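Local structure of fructokinase (Vibrio cholerae serotype O1, 5EYN) at residues D26-D30 against F72-M76. The protein phosphorylates fructose using ATP, as a metal-binding sugar kinase of the PfkB (ribokinase-like) family. Sequence-based numbering, arbitrary orientation.
Sequences DAVVD and FGRFM. With FRU (beta-D-fructofuranose), chain B.
Successive residues of an extended strand face opposite ways, so one strand can serve two surroundings, and residues 26-30 of this fructokinase illustrate the principle: Val28 and Asp30 face the sugar, while Ala27 and Val29 point toward helix 72-76. The segment is extended throughout, becoming a strand at 28-30, while 72-76 is one helical turn closed by Met76 N to Phe72 O (2.9 Å). The two axes run nearly perpendicular (97°), 8.3 Å apart at closest approach, with CA of Ala27 and of Val29 each 6.5 Å from CA of Met76 and of Phe72, respectively.

No hydrogen bond joins the segments; apolar contacts dominate. Val29, rotamer t, sends CG2 over one face of the Phe72 ring, a CH-pi contact 4.0 Å from the centroid, and the same methyl lies 3.9 Å from CD2 of Phe75. Ala27 CB meets Met76 CB at 4.0 Å. Separately, Met76, m at all three chi angles, curls so that SD closely approaches Val28 O at 3.5 Å.

On the sugar side, Asp26 OD1 accepts from fructose O1, and Asp30 OD1 and OD2 accept from O3 and O4, each at 2.6 Å.

Strand 28-33 pairs with strands 38-44 and 99-103 in the small sheet typical of the ribokinase-like lid. Helix 71-82 packs on the face of this sheet away from the fructose, where Pro43 touches Phe75 and Met76, and Phe72 also packs on Tyr39 of the second subunit.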
loop_
_atom_site.group_PDB
_atom_site.type_symbol
_atom_site.label_atom_id
_atom_site.label_comp_id
_atom_site.label_asym_id
_atom_site.label_seq_id
_atom_site.Cartn_x
_atom_site.Cartn_y
_atom_site.Cartn_z
ATOM N N ASP A 26 -12.818 -0.710 -8.827
ATOM C CA ASP A 26 -11.900 -0.532 -7.708
ATOM C C ASP A 26 -12.312 0.572 -6.763
ATOM O O ASP A 26 -12.373 1.723 -7.151
ATOM C CB ASP A 26 -10.477 -0.267 -8.210
ATOM C CG ASP A 26 -10.350 0.960 -9.112
ATOM O OD1 ASP A 26 -9.353 1.725 -8.921
ATOM O OD2 ASP A 26 -11.180 1.153 -10.037
ATOM N N ALA A 27 -12.595 0.175 -5.533
ATOM C CA ALA A 27 -12.635 1.087 -4.404
ATOM C C ALA A 27 -11.228 1.114 -3.815
ATOM O O ALA A 27 -10.624 0.070 -3.592
ATOM C CB ALA A 27 -13.658 0.621 -3.382
ATOM N N VAL A 28 -10.679 2.303 -3.600
ATOM C CA VAL A 28 -9.289 2.424 -3.220
ATOM C C VAL A 28 -9.120 3.455 -2.138
ATOM O O VAL A 28 -9.938 4.358 -2.001
ATOM C CB VAL A 28 -8.400 2.835 -4.395
ATOM C CG1 VAL A 28 -8.814 2.154 -5.705
ATOM C CG2 VAL A 28 -8.330 4.307 -4.566
ATOM N N VAL A 29 -8.048 3.313 -1.377
ATOM C CA VAL A 29 -7.623 4.388 -0.496
ATOM C C VAL A 29 -6.555 5.205 -1.200
ATOM O O VAL A 29 -5.493 4.687 -1.567
ATOM C CB VAL A 29 -7.138 3.872 0.883
ATOM C CG1 VAL A 29 -6.450 4.972 1.661
ATOM C CG2 VAL A 29 -8.311 3.311 1.675
ATOM N N ASP A 30 -6.875 6.482 -1.412
ATOM C CA ASP A 30 -5.941 7.449 -1.957
ATOM C C ASP A 30 -5.220 8.134 -0.792
ATOM O O ASP A 30 -5.843 8.761 0.080
ATOM C CB ASP A 30 -6.666 8.526 -2.774
ATOM C CG ASP A 30 -7.214 8.030 -4.107
ATOM O OD1 ASP A 30 -6.640 7.100 -4.709
ATOM O OD2 ASP A 30 -8.195 8.653 -4.578
ATOM N N PHE A 72 -8.420 -0.995 5.120
ATOM C CA PHE A 72 -8.761 -0.106 4.022
ATOM C C PHE A 72 -10.048 -0.567 3.325
ATOM O O PHE A 72 -10.898 0.255 2.943
ATOM C CB PHE A 72 -7.618 0.008 3.021
ATOM C CG PHE A 72 -6.484 0.887 3.482
ATOM C CD1 PHE A 72 -6.492 1.508 4.729
ATOM C CD2 PHE A 72 -5.414 1.106 2.646
ATOM C CE1 PHE A 72 -5.441 2.313 5.116
ATOM C CE2 PHE A 72 -4.361 1.904 3.034
ATOM C CZ PHE A 72 -4.371 2.504 4.271
ATOM N N GLY A 73 -10.215 -1.877 3.186
ATOM C CA GLY A 73 -11.418 -2.397 2.574
ATOM C C GLY A 73 -12.632 -2.117 3.430
ATOM O O GLY A 73 -13.696 -1.762 2.916
ATOM N N ARG A 74 -12.469 -2.268 4.741
ATOM C CA ARG A 74 -13.566 -1.992 5.655
ATOM C C ARG A 74 -13.872 -0.499 5.666
ATOM O O ARG A 74 -15.027 -0.105 5.792
ATOM C CB ARG A 74 -13.248 -2.501 7.054
ATOM C CG ARG A 74 -13.289 -4.012 7.129
ATOM C CD ARG A 74 -13.159 -4.512 8.550
ATOM N NE ARG A 74 -11.776 -4.474 9.006
ATOM C CZ ARG A 74 -10.870 -5.415 8.741
ATOM N NH1 ARG A 74 -11.194 -6.481 8.016
ATOM N NH2 ARG A 74 -9.634 -5.290 9.198
ATOM N N PHE A 75 -12.842 0.330 5.523
ATOM C CA PHE A 75 -13.032 1.774 5.438
ATOM C C PHE A 75 -13.828 2.130 4.187
ATOM O O PHE A 75 -14.679 3.007 4.222
ATOM C CB PHE A 75 -11.672 2.460 5.432
ATOM C CG PHE A 75 -11.717 3.938 5.165
ATOM C CD1 PHE A 75 -12.237 4.818 6.097
ATOM C CD2 PHE A 75 -11.205 4.446 3.988
ATOM C CE1 PHE A 75 -12.245 6.175 5.846
ATOM C CE2 PHE A 75 -11.200 5.804 3.743
ATOM C CZ PHE A 75 -11.729 6.665 4.673
ATOM N N MET A 76 -13.572 1.444 3.080
ATOM C CA MET A 76 -14.333 1.719 1.862
ATOM C C MET A 76 -15.782 1.233 1.974
ATOM O O MET A 76 -16.708 1.909 1.515
ATOM C CB MET A 76 -13.645 1.164 0.606
ATOM C CG MET A 76 -12.332 1.897 0.303
ATOM S SD MET A 76 -12.491 3.697 0.274
ATOM C CE MET A 76 -13.614 3.932 -1.062
HETATM C C1 FRU B . -8.084 4.697 -9.688
HETATM C C2 FRU B . -7.887 6.157 -9.301
HETATM C C3 FRU B . -8.033 6.506 -7.834
HETATM C C4 FRU B . -8.702 7.841 -7.822
HETATM C C5 FRU B . -9.479 7.801 -9.091
HETATM C C6 FRU B . -9.646 9.143 -9.760
HETATM O O1 FRU B . -9.404 4.295 -9.494
HETATM O O2 FRU B . -6.605 6.507 -9.726
HETATM O O3 FRU B . -6.767 6.452 -7.248
HETATM O O4 FRU B . -9.559 8.031 -6.748
HETATM O O5 FRU B . -8.847 6.900 -9.985
HETATM O O6 FRU B . -10.369 9.035 -10.961
#